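Local coordinates for betaine aldehyde dehydrogenase (Staphylococcus aureus subsp. aureus COL, PDB 4QTO), which catalyses the NAD-dependent oxidation of betaine aldehyde to glycine betaine, at residues A79-F83 with G198-V202; T213-F217 with I230-L234. All coordinates share one frame; numbering follows the deposited sequence.

Contacts 1 and 2 lie close together in the Rossmann-type domain, on opposite faces of one mixed sheet, their centres 14 Å apart. Each sets a helix against one of two neighbouring parallel strands of that sheet: helix 69-85 against strand 200-204 in contact 1, helix 211-223 against strand 230-232 in contact 2. Along the chain contact 1 closes before contact 2 opens, and strand 200-204 runs on into helix 211-223. The two meet directly, with Asn231 ND2 3.1 Å from Leu201 O, a probable hydrogen bond, and Val202 packed on Ile233. Thus the neighbouring strands are packed by one helix on each face, an early helix and the helix of a beta-alpha-beta unit.

Contact 1: residues A79-F83 with G198-V202; sequences ARRAF and GCSLV
Ser200 reaches from the start of strand 200-204 into the flank of helix 69-85, beside Ala79, Ala82 and Phe83. Its OG lies anti to its own carbonyl carbon (chi1 -68°) and comes within 3.1 Å of Ala79 O, a possible hydrogen bond whose proton has another acceptor in range. That carbonyl already takes the helical bond from Phe83 N, at 2.8 Å from Ala79 O. The methyl CB of Ala79 touches Ser200 CB at 3.7 Å, and these two small side chains let the backbones come close, with CA atoms of Ala79 and Ser200 5.2 Å apart; Val202 CG2 meets the same methyl at 4.0 Å. One turn on, Phe83 turns its ring edge to the loop before the strand: CE1 is 3.7 Å from Gly198 O, near the ring plane, and Cys199 CA also lies at that edge. Gly198 ends helix 183-197 in a Schellman motif. Pro170 of the same chain and Lys462 of the second subunit also pack on Phe83. Over residues 79-83 and 200-202 the axes run nearly antiparallel, at 171°, and approach to 7.8 Å: a helix laid against parallel strands, 162-177 and 200-204, in the mixed sheet of a Rossmann-type domain.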
# COMPACT_ATOMS: atom_id res chain seq x y z
N ALA A 79 21.43 4.37 24.69
CA ALA A 79 20.55 4.23 23.52
C ALA A 79 19.55 5.39 23.49
O ALA A 79 19.26 5.98 22.44
CB ALA A 79 19.86 2.88 23.55
N ARG A 80 18.97 5.70 24.65
CA ARG A 80 18.04 6.80 24.75
C ARG A 80 18.71 8.12 24.40
O ARG A 80 18.15 8.93 23.65
CB ARG A 80 17.39 6.85 26.16
CG ARG A 80 16.58 8.12 26.47
CD ARG A 80 15.44 8.37 25.49
NE ARG A 80 14.47 7.27 25.54
CZ ARG A 80 13.59 6.99 24.59
NH1 ARG A 80 13.51 7.72 23.49
NH2 ARG A 80 12.78 5.96 24.75
N ARG A 81 19.87 8.38 24.99
CA ARG A 81 20.59 9.63 24.70
C ARG A 81 20.87 9.77 23.20
O ARG A 81 20.65 10.84 22.60
CB ARG A 81 21.91 9.67 25.49
CG ARG A 81 22.57 11.03 25.44
CD ARG A 81 24.05 10.96 25.78
NE ARG A 81 24.78 10.26 24.72
CZ ARG A 81 25.45 9.11 24.87
NH1 ARG A 81 25.57 8.54 26.07
NH2 ARG A 81 26.07 8.58 23.82
N ALA A 82 21.34 8.69 22.60
CA ALA A 82 21.61 8.64 21.18
C ALA A 82 20.34 8.91 20.36
O ALA A 82 20.36 9.69 19.39
CB ALA A 82 22.25 7.34 20.79
N PHE A 83 19.23 8.27 20.75
CA PHE A 83 17.98 8.47 20.04
C PHE A 83 17.57 9.96 20.09
O PHE A 83 17.23 10.54 19.04
CB PHE A 83 16.86 7.59 20.61
CG PHE A 83 15.63 7.64 19.79
CD1 PHE A 83 15.55 6.87 18.63
CD2 PHE A 83 14.58 8.46 20.11
CE1 PHE A 83 14.47 6.97 17.79
CE2 PHE A 83 13.48 8.54 19.26
CZ PHE A 83 13.43 7.80 18.12
N GLY A 198 15.90 3.82 12.02
CA GLY A 198 16.47 4.89 12.83
C GLY A 198 16.35 4.71 14.34
O GLY A 198 16.58 5.67 15.09
N CYS A 199 16.06 3.49 14.80
CA CYS A 199 16.02 3.23 16.23
C CYS A 199 17.42 3.13 16.84
O CYS A 199 18.41 3.04 16.12
CB CYS A 199 15.33 1.88 16.49
SG CYS A 199 13.59 1.80 16.05
N SER A 200 17.48 3.17 18.18
CA SER A 200 18.69 2.80 18.90
C SER A 200 18.37 1.44 19.51
O SER A 200 17.23 1.20 19.92
CB SER A 200 19.02 3.77 20.03
OG SER A 200 19.39 5.03 19.51
N LEU A 201 19.36 0.57 19.62
CA LEU A 201 19.12 -0.78 20.12
C LEU A 201 20.11 -1.25 21.15
O LEU A 201 21.25 -0.81 21.19
CB LEU A 201 19.11 -1.77 18.94
CG LEU A 201 20.41 -1.95 18.13
CD1 LEU A 201 21.25 -3.06 18.76
CD2 LEU A 201 20.12 -2.32 16.67
N VAL A 202 19.62 -2.15 21.99
CA VAL A 202 20.44 -2.87 22.97
C VAL A 202 20.13 -4.34 22.77
O VAL A 202 18.98 -4.78 22.99
CB VAL A 202 20.17 -2.47 24.43
CG1 VAL A 202 21.13 -3.22 25.37
CG2 VAL A 202 20.31 -0.97 24.64

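Contact 2: residues T213-F217 with I230-L234; sequences TIRVF and INLIL
Phe217 and Leu232 form the centre of the packing between the helix and second strand of a beta-alpha-beta unit, made of strand 200-204, helix 211-223 and strand 230-232 in a Rossmann-type domain. The short helix and strand segments run roughly antiparallel, at 151°, with axes 9.7 Å apart. Leu232 can be followed outward. Its CB stands over the middle of the Phe217 ring, 3.6 Å from the centroid and only 8° off the normal, a CH-pi contact. With CG anti to the backbone N (chi1 172°), the side chain then carries its two methyls on to the preceding turn of the helix. CD1 meets Thr213 CG2 at 3.8 Å and also lies near Phe217 CE1. CD2, the other branch, reaches Ile214, 3.9 Å from its CA and close to its CG1, where the two side chains cross at about a right angle. Beyond that branch, Ile214 CD1 touches Leu234 CD1, again with the side chains at nearly a right angle. At the other end of segment 230-234, Ile230 CB packs on Phe217 CE2 at 3.9 Å while the two side chains slide past each other in opposite directions. Tyr36 of strand 35-37 touches both Ile230 and Leu232, and Met203 of strand 200-204 packs on Thr213 and Phe217. Asn231 points its CB away from the helix; its OD1 accepts a hydrogen bond from Asp38 N. The peptide of Asn231 still reaches the aromatic ring, its O lying obliquely 3.4 Å from Phe217 CZ.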
# COMPACT_ATOMS: atom_id res chain seq x y z
N THR A 213 27.53 -13.00 17.44
CA THR A 213 26.91 -11.71 17.78
C THR A 213 28.00 -10.67 18.12
O THR A 213 27.96 -9.51 17.71
CB THR A 213 25.82 -11.86 18.84
OG1 THR A 213 24.84 -12.83 18.41
CG2 THR A 213 25.13 -10.53 19.10
N ILE A 214 28.99 -11.10 18.90
CA ILE A 214 30.14 -10.25 19.16
C ILE A 214 30.76 -9.87 17.82
O ILE A 214 31.07 -8.70 17.57
CB ILE A 214 31.17 -10.98 20.05
CG1 ILE A 214 30.63 -11.17 21.47
CG2 ILE A 214 32.47 -10.18 20.10
CD1 ILE A 214 31.46 -12.13 22.31
N ARG A 215 30.95 -10.86 16.92
CA ARG A 215 31.60 -10.56 15.62
C ARG A 215 30.80 -9.56 14.81
O ARG A 215 31.39 -8.62 14.24
CB ARG A 215 31.86 -11.84 14.82
CG ARG A 215 32.64 -11.63 13.55
CD ARG A 215 34.06 -11.16 13.83
NE ARG A 215 34.80 -10.99 12.56
CZ ARG A 215 35.34 -9.86 12.13
NH1 ARG A 215 35.37 -8.76 12.90
NH2 ARG A 215 35.93 -9.83 10.94
N VAL A 216 29.47 -9.71 14.76
CA VAL A 216 28.67 -8.77 13.96
C VAL A 216 28.75 -7.36 14.56
O VAL A 216 28.72 -6.38 13.81
CB VAL A 216 27.23 -9.25 13.69
CG1 VAL A 216 26.33 -9.02 14.89
CG2 VAL A 216 26.70 -8.52 12.49
N PHE A 217 28.83 -7.23 15.90
CA PHE A 217 29.02 -5.92 16.51
C PHE A 217 30.36 -5.30 16.08
O PHE A 217 30.43 -4.10 15.82
CB PHE A 217 28.83 -5.92 18.01
CG PHE A 217 27.41 -5.65 18.40
CD1 PHE A 217 26.45 -6.63 18.27
CD2 PHE A 217 27.05 -4.39 18.84
CE1 PHE A 217 25.12 -6.35 18.58
CE2 PHE A 217 25.74 -4.12 19.19
CZ PHE A 217 24.78 -5.08 19.05
N ILE A 230 23.99 1.52 18.82
CA ILE A 230 24.05 0.07 18.96
C ILE A 230 24.78 -0.28 20.25
O ILE A 230 25.79 0.35 20.61
CB ILE A 230 24.69 -0.64 17.75
CG1 ILE A 230 26.15 -0.23 17.53
CG2 ILE A 230 23.85 -0.38 16.51
CD1 ILE A 230 26.84 -0.99 16.41
N ASN A 231 24.27 -1.26 20.99
CA ASN A 231 24.89 -1.71 22.21
C ASN A 231 24.67 -3.22 22.35
O ASN A 231 23.60 -3.75 21.97
CB ASN A 231 24.28 -1.03 23.44
CG ASN A 231 24.24 0.49 23.34
OD1 ASN A 231 25.14 1.19 23.82
ND2 ASN A 231 23.21 1.00 22.69
N LEU A 232 25.67 -3.88 22.89
CA LEU A 232 25.69 -5.32 23.11
C LEU A 232 25.96 -5.62 24.57
O LEU A 232 27.02 -5.24 25.11
CB LEU A 232 26.80 -5.95 22.23
CG LEU A 232 27.11 -7.44 22.44
CD1 LEU A 232 25.93 -8.31 22.12
CD2 LEU A 232 28.33 -7.89 21.63
N ILE A 233 25.02 -6.29 25.21
CA ILE A 233 25.16 -6.77 26.58
C ILE A 233 25.37 -8.27 26.50
O ILE A 233 24.73 -8.95 25.68
CB ILE A 233 23.89 -6.46 27.38
CG1 ILE A 233 23.75 -4.95 27.57
CG2 ILE A 233 23.89 -7.17 28.73
CD1 ILE A 233 24.84 -4.28 28.36
N LEU A 234 26.22 -8.81 27.36
CA LEU A 234 26.48 -10.22 27.37
C LEU A 234 26.15 -10.73 28.77
O LEU A 234 26.62 -10.17 29.76
CB LEU A 234 27.94 -10.52 27.07
CG LEU A 234 28.48 -10.09 25.70
CD1 LEU A 234 29.98 -10.30 25.59
CD2 LEU A 234 27.78 -10.80 24.56